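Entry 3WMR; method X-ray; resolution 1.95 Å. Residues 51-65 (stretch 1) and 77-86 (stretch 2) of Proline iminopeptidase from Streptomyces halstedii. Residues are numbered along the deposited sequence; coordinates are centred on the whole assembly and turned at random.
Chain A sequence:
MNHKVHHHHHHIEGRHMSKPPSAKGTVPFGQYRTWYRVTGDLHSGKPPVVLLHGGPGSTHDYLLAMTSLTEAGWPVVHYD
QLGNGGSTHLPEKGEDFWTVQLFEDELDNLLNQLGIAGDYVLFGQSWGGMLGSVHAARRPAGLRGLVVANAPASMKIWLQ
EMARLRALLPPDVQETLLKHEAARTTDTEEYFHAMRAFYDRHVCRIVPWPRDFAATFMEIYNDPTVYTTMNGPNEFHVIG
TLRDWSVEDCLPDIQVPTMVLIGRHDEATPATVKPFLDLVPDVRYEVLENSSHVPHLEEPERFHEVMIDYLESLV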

ATOM      1  N   LEU A  51       3.973   8.826  -1.397  1.00 23.38           N
ATOM      2  CA  LEU A  51       3.245   7.587  -1.639  1.00 23.25           C
ATOM      3  C   LEU A  51       3.922   6.419  -0.934  1.00 23.35           C
ATOM      4  O   LEU A  51       5.107   6.133  -1.179  1.00 23.08           O
ATOM      5  N   LEU A  52       3.175   5.770  -0.037  1.00 22.42           N
ATOM      6  CA  LEU A  52       3.649   4.572   0.641  1.00 22.13           C
ATOM      7  C   LEU A  52       3.074   3.340  -0.053  1.00 22.01           C
ATOM      8  O   LEU A  52       1.858   3.097   0.002  1.00 21.46           O
ATOM      9  N   HIS A  53       3.940   2.549  -0.681  1.00 22.61           N
ATOM     10  CA  HIS A  53       3.495   1.300  -1.321  1.00 22.46           C
ATOM     11  C   HIS A  53       3.137   0.205  -0.308  1.00 21.99           C
ATOM     12  O   HIS A  53       3.480   0.283   0.897  1.00 21.29           O
ATOM     13  N   GLY A  54       2.459  -0.818  -0.820  1.00 21.49           N
ATOM     14  CA  GLY A  54       1.969  -1.943  -0.025  1.00 21.38           C
ATOM     15  C   GLY A  54       2.969  -3.062   0.192  1.00 21.15           C
ATOM     16  O   GLY A  54       4.184  -2.849   0.112  1.00 20.75           O
ATOM     17  N   GLY A  55       2.438  -4.263   0.424  1.00 21.77           N
ATOM     18  CA  GLY A  55       3.228  -5.424   0.846  1.00 22.58           C
ATOM     19  C   GLY A  55       2.994  -5.753   2.325  1.00 22.60           C
ATOM     20  O   GLY A  55       1.965  -6.336   2.672  1.00 22.80           O
ATOM     21  N   PRO A  56       3.956  -5.436   3.212  1.00 24.02           N
ATOM     22  CA  PRO A  56       5.287  -4.869   2.979  1.00 24.74           C
ATOM     23  C   PRO A  56       6.071  -5.681   1.941  1.00 25.73           C
ATOM     24  O   PRO A  56       5.750  -6.850   1.711  1.00 25.98           O
ATOM     25  N   GLY A  57       7.084  -5.064   1.333  1.00 26.01           N
ATOM     26  CA  GLY A  57       7.984  -5.778   0.434  1.00 26.93           C
ATOM     27  C   GLY A  57       7.586  -5.678  -1.025  1.00 27.02           C
ATOM     28  O   GLY A  57       8.124  -6.394  -1.868  1.00 27.16           O
ATOM     29  N   SER A  58       6.651  -4.782  -1.318  1.00 26.26           N
ATOM     30  CA  SER A  58       6.274  -4.494  -2.684  1.00 27.48           C
ATOM     31  C   SER A  58       7.213  -3.376  -3.184  1.00 27.32           C
ATOM     32  O   SER A  58       8.272  -3.145  -2.590  1.00 28.05           O
ATOM     33  N   THR A  59       6.869  -2.712  -4.282  1.00 26.22           N
ATOM     34  CA  THR A  59       7.667  -1.600  -4.762  1.00 25.42           C
ATOM     35  C   THR A  59       6.748  -0.481  -5.230  1.00 24.61           C
ATOM     36  O   THR A  59       5.535  -0.662  -5.328  1.00 23.48           O
ATOM     37  N   HIS A  60       7.339   0.671  -5.515  1.00 25.66           N
ATOM     38  CA  HIS A  60       6.590   1.854  -5.957  1.00 26.87           C
ATOM     39  C   HIS A  60       5.979   1.704  -7.341  1.00 27.03           C
ATOM     40  O   HIS A  60       5.097   2.478  -7.716  1.00 25.84           O
ATOM     41  N   ASP A  61       6.472   0.732  -8.106  1.00 28.12           N
ATOM     42  CA  ASP A  61       6.236   0.680  -9.564  1.00 28.93           C
ATOM     43  C   ASP A  61       4.766   0.669  -9.948  1.00 27.88           C
ATOM     44  O   ASP A  61       4.353   1.416 -10.826  1.00 29.48           O
ATOM     45  N   TYR A  62       3.976  -0.174  -9.293  1.00 27.36           N
ATOM     46  CA  TYR A  62       2.522  -0.250  -9.556  1.00 27.44           C
ATOM     47  C   TYR A  62       1.751   1.038  -9.219  1.00 26.64           C
ATOM     48  O   TYR A  62       0.591   1.175  -9.594  1.00 26.90           O
ATOM     49  N   LEU A  63       2.388   1.973  -8.505  1.00 26.56           N
ATOM     50  CA  LEU A  63       1.769   3.264  -8.188  1.00 26.60           C
ATOM     51  C   LEU A  63       2.134   4.368  -9.181  1.00 28.14           C
ATOM     52  O   LEU A  63       1.760   5.525  -8.962  1.00 28.70           O
ATOM     53  N   LEU A  64       2.836   4.031 -10.273  1.00 27.59           N
ATOM     54  CA  LEU A  64       3.409   5.058 -11.171  1.00 28.52           C
ATOM     55  C   LEU A  64       2.355   5.891 -11.900  1.00 26.95           C
ATOM     56  O   LEU A  64       2.603   7.031 -12.221  1.00 27.80           O
ATOM     57  N   ALA A  65       1.172   5.336 -12.096  1.00 26.98           N
ATOM     58  CA  ALA A  65       0.011   6.085 -12.594  1.00 27.10           C
ATOM     59  C   ALA A  65      -0.255   7.404 -11.877  1.00 27.34           C
ATOM     60  O   ALA A  65      -0.744   8.364 -12.470  1.00 28.38           O
ATOM     61  N   VAL A  77       6.053  12.029  -4.724  1.00 26.77           N
ATOM     62  CA  VAL A  77       7.233  11.298  -4.295  1.00 26.68           C
ATOM     63  C   VAL A  77       6.932   9.807  -4.215  1.00 27.26           C
ATOM     64  O   VAL A  77       6.170   9.362  -3.331  1.00 25.10           O
ATOM     65  N   HIS A  78       7.487   9.045  -5.171  1.00 26.33           N
ATOM     66  CA  HIS A  78       7.492   7.582  -5.095  1.00 26.95           C
ATOM     67  C   HIS A  78       8.761   7.142  -4.393  1.00 27.06           C
ATOM     68  O   HIS A  78       9.802   7.771  -4.564  1.00 27.64           O
ATOM     69  N   TYR A  79       8.678   6.078  -3.600  1.00 26.95           N
ATOM     70  CA  TYR A  79       9.888   5.444  -3.074  1.00 28.06           C
ATOM     71  C   TYR A  79       9.740   3.946  -2.787  1.00 28.23           C
ATOM     72  O   TYR A  79       8.642   3.444  -2.581  1.00 27.55           O
ATOM     73  N   ASP A  80      10.871   3.247  -2.798  1.00 29.20           N
ATOM     74  CA  ASP A  80      10.925   1.828  -2.470  1.00 29.60           C
ATOM     75  C   ASP A  80      11.378   1.700  -1.046  1.00 29.54           C
ATOM     76  O   ASP A  80      12.442   2.179  -0.682  1.00 31.35           O
ATOM     77  N   GLN A  81      10.558   1.054  -0.238  1.00 29.36           N
ATOM     78  CA  GLN A  81      10.899   0.757   1.142  1.00 30.00           C
ATOM     79  C   GLN A  81      12.092  -0.203   1.250  1.00 31.03           C
ATOM     80  O   GLN A  81      12.402  -0.947   0.322  1.00 31.57           O
ATOM     81  N   LEU A  82      12.769  -0.162   2.388  1.00 33.68           N
ATOM     82  CA  LEU A  82      13.985  -0.958   2.579  1.00 35.04           C
ATOM     83  C   LEU A  82      13.681  -2.430   2.404  1.00 34.49           C
ATOM     84  O   LEU A  82      12.699  -2.925   2.938  1.00 33.58           O
ATOM     85  N   GLY A  83      14.548  -3.121   1.669  1.00 35.50           N
ATOM     86  CA  GLY A  83      14.442  -4.562   1.477  1.00 34.82           C
ATOM     87  C   GLY A  83      14.101  -4.954   0.053  1.00 34.27           C
ATOM     88  O   GLY A  83      14.315  -6.107  -0.338  1.00 35.38           O
ATOM     89  N   ASN A  84      13.566  -4.023  -0.732  1.00 32.97           N
ATOM     90  CA  ASN A  84      13.234  -4.334  -2.129  1.00 32.66           C
ATOM     91  C   ASN A  84      13.375  -3.147  -3.077  1.00 32.95           C
ATOM     92  O   ASN A  84      13.595  -2.018  -2.647  1.00 32.90           O
ATOM     93  N   GLY A  85      13.262  -3.419  -4.375  1.00 33.82           N
ATOM     94  CA  GLY A  85      13.409  -2.387  -5.390  1.00 34.90           C
ATOM     95  C   GLY A  85      14.790  -1.749  -5.360  1.00 36.05           C
ATOM     96  O   GLY A  85      15.803  -2.441  -5.201  1.00 36.30           O
ATOM     97  N   GLY A  86      14.824  -0.424  -5.485  1.00 35.95           N
ATOM     98  CA  GLY A  86      16.075   0.316  -5.591  1.00 37.06           C
ATOM     99  C   GLY A  86      16.778   0.527  -4.268  1.00 38.04           C
ATOM    100  O   GLY A  86      17.892   1.043  -4.244  1.00 39.20           O
TER

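Between the stretches there is a single backbone-to-backbone hydrogen bond, Leu51 N to Val77 O at 3.0 Å; beside Leu52 and His53 the backbones part and waters bridge the gap; Thr59 then comes back alongside Asp80. Water 1 marks the parting: it accepts from His53 N and Gln81 NE2, at 3.0 and 3.1 Å, and lies within 2.8 Å of Tyr79 O.

His78 carries the largest share of the contact. Its CA-to-CB bond points sideways, but chi1 m (-73°) with chi2 at 80° brings the imidazole against stretch 1, where NE2 donates to Leu63 O at 2.9 Å in a straight line. The bond leaves through the ring edge, and leucine methyls cover both faces. Leu51, in the m,t rotamer, lays CD1 over one face, 3.4 Å from the ring centroid; Leu64, also m,t, sets CD2 over the opposite face at 4.2 Å. The rule is a polar edge aimed at a carbonyl and apolar faces closed by methyls.

His60 points toward stretch 2. With chi1 p (81°) and chi2 -80°, its ring edge meets Asp80, and ND1 donates to Asp80 OD1 at 2.9 Å. The same oxygen accepts from the backbone, His60 N to Asp80 OD1 being 3.0 Å, so one carboxylate oxygen holds both main chain and ring. Asp80, chi1 m, uses its other oxygen at home: Gly86 N donates to Asp80 OD2 at 2.7 Å, which ties the following loop back to Asp80. Asp61 OD2 comes within 4.5 Å of Asp80 OD1, a like-charge approach eased by water 5, which donates to Asp61 OD2 and Asp80 OD2, and by Thr59 OG1, which donates to Asp61 OD2 at 2.7 Å.

His53 and Gln81 interlock. The p rotamer of His53 (69°) turns NE2 to accept from Gln81 N at 3.0 Å, while ND1 donates to Gly54 O at 2.8 Å, so both ring nitrogens are used. Gln81 points toward stretch 1; its m,t chain passes its amide over one face of that ring, with CD 3.3 Å from His53 CE1, and NE2 donates to His53 O at 3.0 Å. OE1 takes a proton from water 3, which accepts from Gly57 N.

Asn84 also points in. Its chi1 of -143° lies between wells, and in this conformation ND2 donates to Gly57 O at 2.9 Å. Tyr79 starts away, yet chi1 p returns its ring edge to Leu52, CE1 to CD2 being 3.7 Å.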

ATOM      1  CB  LEU A  51       3.172   7.297  -3.146  1.00 23.98           C
ATOM      2  CG  LEU A  51       2.763   8.450  -4.053  1.00 24.76           C
ATOM      3  CD1 LEU A  51       2.759   7.964  -5.500  1.00 25.64           C
ATOM      4  CD2 LEU A  51       1.411   9.022  -3.684  1.00 24.66           C
ATOM      5  CB  LEU A  52       3.224   4.577   2.116  1.00 21.29           C
ATOM      6  CG  LEU A  52       3.341   5.946   2.820  1.00 21.51           C
ATOM      7  CD1 LEU A  52       2.820   5.838   4.241  1.00 21.19           C
ATOM      8  CD2 LEU A  52       4.767   6.459   2.792  1.00 21.73           C
ATOM      9  CB  HIS A  53       4.534   0.789  -2.337  1.00 23.55           C
ATOM     10  CG  HIS A  53       5.814   0.295  -1.728  1.00 24.09           C
ATOM     11  ND1 HIS A  53       5.875  -0.797  -0.887  1.00 23.48           N
ATOM     12  CD2 HIS A  53       7.090   0.721  -1.889  1.00 24.24           C
ATOM     13  CE1 HIS A  53       7.133  -1.017  -0.550  1.00 24.13           C
ATOM     14  NE2 HIS A  53       7.886  -0.101  -1.133  1.00 24.52           N
ATOM     15  CB  PRO A  56       5.976  -4.987   4.332  1.00 25.29           C
ATOM     16  CG  PRO A  56       4.901  -5.159   5.343  1.00 25.08           C
ATOM     17  CD  PRO A  56       3.693  -5.697   4.635  1.00 24.27           C
ATOM     18  CB  SER A  58       4.798  -4.108  -2.722  1.00 28.37           C
ATOM     19  OG  SER A  58       4.361  -3.879  -4.043  1.00 30.55           O
ATOM     20  CB  THR A  59       8.642  -2.019  -5.892  1.00 25.90           C
ATOM     21  OG1 THR A  59       7.907  -2.469  -7.050  1.00 25.66           O
ATOM     22  CG2 THR A  59       9.597  -3.108  -5.418  1.00 26.27           C
ATOM     23  CB  HIS A  60       7.511   3.072  -6.034  1.00 27.86           C
ATOM     24  CG  HIS A  60       8.325   3.128  -7.297  1.00 29.25           C
ATOM     25  ND1 HIS A  60       9.478   2.391  -7.476  1.00 30.32           N
ATOM     26  CD2 HIS A  60       8.130   3.805  -8.454  1.00 30.23           C
ATOM     27  CE1 HIS A  60       9.960   2.617  -8.687  1.00 31.57           C
ATOM     28  NE2 HIS A  60       9.157   3.469  -9.301  1.00 31.78           N
ATOM     29  CB  ASP A  61       6.930  -0.547 -10.187  1.00 30.85           C
ATOM     30  CG  ASP A  61       8.429  -0.511 -10.020  1.00 32.41           C
ATOM     31  OD1 ASP A  61       9.133  -0.194 -11.006  1.00 34.47           O
ATOM     32  OD2 ASP A  61       8.904  -0.803  -8.903  1.00 33.71           O
ATOM     33  CB  TYR A  62       1.895  -1.456  -8.831  1.00 27.19           C
ATOM     34  CG  TYR A  62       1.591  -1.215  -7.348  1.00 26.63           C
ATOM     35  CD1 TYR A  62       2.607  -1.226  -6.407  1.00 26.10           C
ATOM     36  CD2 TYR A  62       0.282  -0.996  -6.899  1.00 26.03           C
ATOM     37  CE1 TYR A  62       2.351  -0.993  -5.064  1.00 25.86           C
ATOM     38  CE2 TYR A  62       0.013  -0.775  -5.534  1.00 26.30           C
ATOM     39  CZ  TYR A  62       1.060  -0.769  -4.629  1.00 25.45           C
ATOM     40  OH  TYR A  62       0.846  -0.542  -3.286  1.00 24.97           O
ATOM     41  CB  LEU A  63       2.150   3.708  -6.761  1.00 25.64           C
ATOM     42  CG  LEU A  63       1.596   2.853  -5.625  1.00 25.19           C
ATOM     43  CD1 LEU A  63       2.086   3.355  -4.279  1.00 24.29           C
ATOM     44  CD2 LEU A  63       0.078   2.826  -5.638  1.00 25.71           C
ATOM     45  CB  LEU A  64       4.377   4.441 -12.193  1.00 29.46           C
ATOM     46  CG  LEU A  64       5.800   4.222 -11.682  1.00 30.27           C
ATOM     47  CD1 LEU A  64       6.595   3.358 -12.667  1.00 31.16           C
ATOM     48  CD2 LEU A  64       6.498   5.551 -11.433  1.00 30.22           C
ATOM     49  CB  ALA A  65      -1.223   5.213 -12.496  1.00 26.89           C
ATOM     50  CB  VAL A  77       7.753  11.794  -2.930  1.00 27.35           C
ATOM     51  CG1 VAL A  77       8.994  11.014  -2.510  1.00 28.11           C
ATOM     52  CG2 VAL A  77       8.046  13.295  -2.984  1.00 27.35           C
ATOM     53  CB  HIS A  78       7.475   6.924  -6.476  1.00 27.35           C
ATOM     54  CG  HIS A  78       6.165   7.025  -7.188  1.00 26.89           C
ATOM     55  ND1 HIS A  78       5.770   8.161  -7.859  1.00 26.79           N
ATOM     56  CD2 HIS A  78       5.180   6.118  -7.374  1.00 26.69           C
ATOM     57  CE1 HIS A  78       4.587   7.958  -8.408  1.00 26.24           C
ATOM     58  NE2 HIS A  78       4.207   6.727  -8.128  1.00 25.55           N
ATOM     59  CB  TYR A  79      10.419   6.198  -1.850  1.00 28.04           C
ATOM     60  CG  TYR A  79       9.809   5.853  -0.500  1.00 27.49           C
ATOM     61  CD1 TYR A  79       8.640   6.472  -0.056  1.00 27.03           C
ATOM     62  CD2 TYR A  79      10.445   4.957   0.372  1.00 27.33           C
ATOM     63  CE1 TYR A  79       8.106   6.189   1.197  1.00 25.71           C
ATOM     64  CE2 TYR A  79       9.911   4.667   1.626  1.00 27.06           C
ATOM     65  CZ  TYR A  79       8.738   5.285   2.034  1.00 26.71           C
ATOM     66  OH  TYR A  79       8.190   5.009   3.280  1.00 25.77           O
ATOM     67  CB  ASP A  80      11.930   1.086  -3.341  1.00 29.98           C
ATOM     68  CG  ASP A  80      11.478   0.946  -4.768  1.00 29.93           C
ATOM     69  OD1 ASP A  80      10.265   1.053  -5.054  1.00 29.58           O
ATOM     70  OD2 ASP A  80      12.362   0.722  -5.602  1.00 30.27           O
ATOM     71  CB  GLN A  81       9.658   0.226   1.865  1.00 28.68           C
ATOM     72  CG  GLN A  81       8.593   1.307   1.995  1.00 27.61           C
ATOM     73  CD  GLN A  81       7.193   0.775   2.227  1.00 25.96           C
ATOM     74  OE1 GLN A  81       6.986  -0.154   3.008  1.00 24.16           O
ATOM     75  NE2 GLN A  81       6.213   1.408   1.585  1.00 25.41           N
ATOM     76  CB  LEU A  82      14.566  -0.735   3.971  1.00 36.49           C
ATOM     77  CG  LEU A  82      15.904  -1.424   4.271  1.00 38.61           C
ATOM     78  CD1 LEU A  82      17.030  -0.773   3.476  1.00 40.19           C
ATOM     79  CD2 LEU A  82      16.213  -1.385   5.762  1.00 39.41           C
ATOM     80  CB  ASN A  84      11.815  -4.924  -2.235  1.00 32.29           C
ATOM     81  CG  ASN A  84      11.710  -6.012  -3.295  1.00 32.01           C
ATOM     82  OD1 ASN A  84      12.710  -6.412  -3.887  1.00 32.11           O
ATOM     83  ND2 ASN A  84      10.503  -6.497  -3.530  1.00 31.13           N
TER
HETATM   84  O   HOH W   1       6.752   3.603  -0.583  1.00 23.99           O
HETATM   85  O   HOH W   2       6.170   4.655  -3.414  1.00 29.73           O
HETATM   86  O   HOH W   3       7.999  -2.799   2.709  1.00 25.43           O
HETATM   87  O   HOH W   4      10.487  -2.265  -1.144  1.00 27.83           O
HETATM   88  O   HOH W   5      11.547  -0.588  -7.788  1.00 29.38           O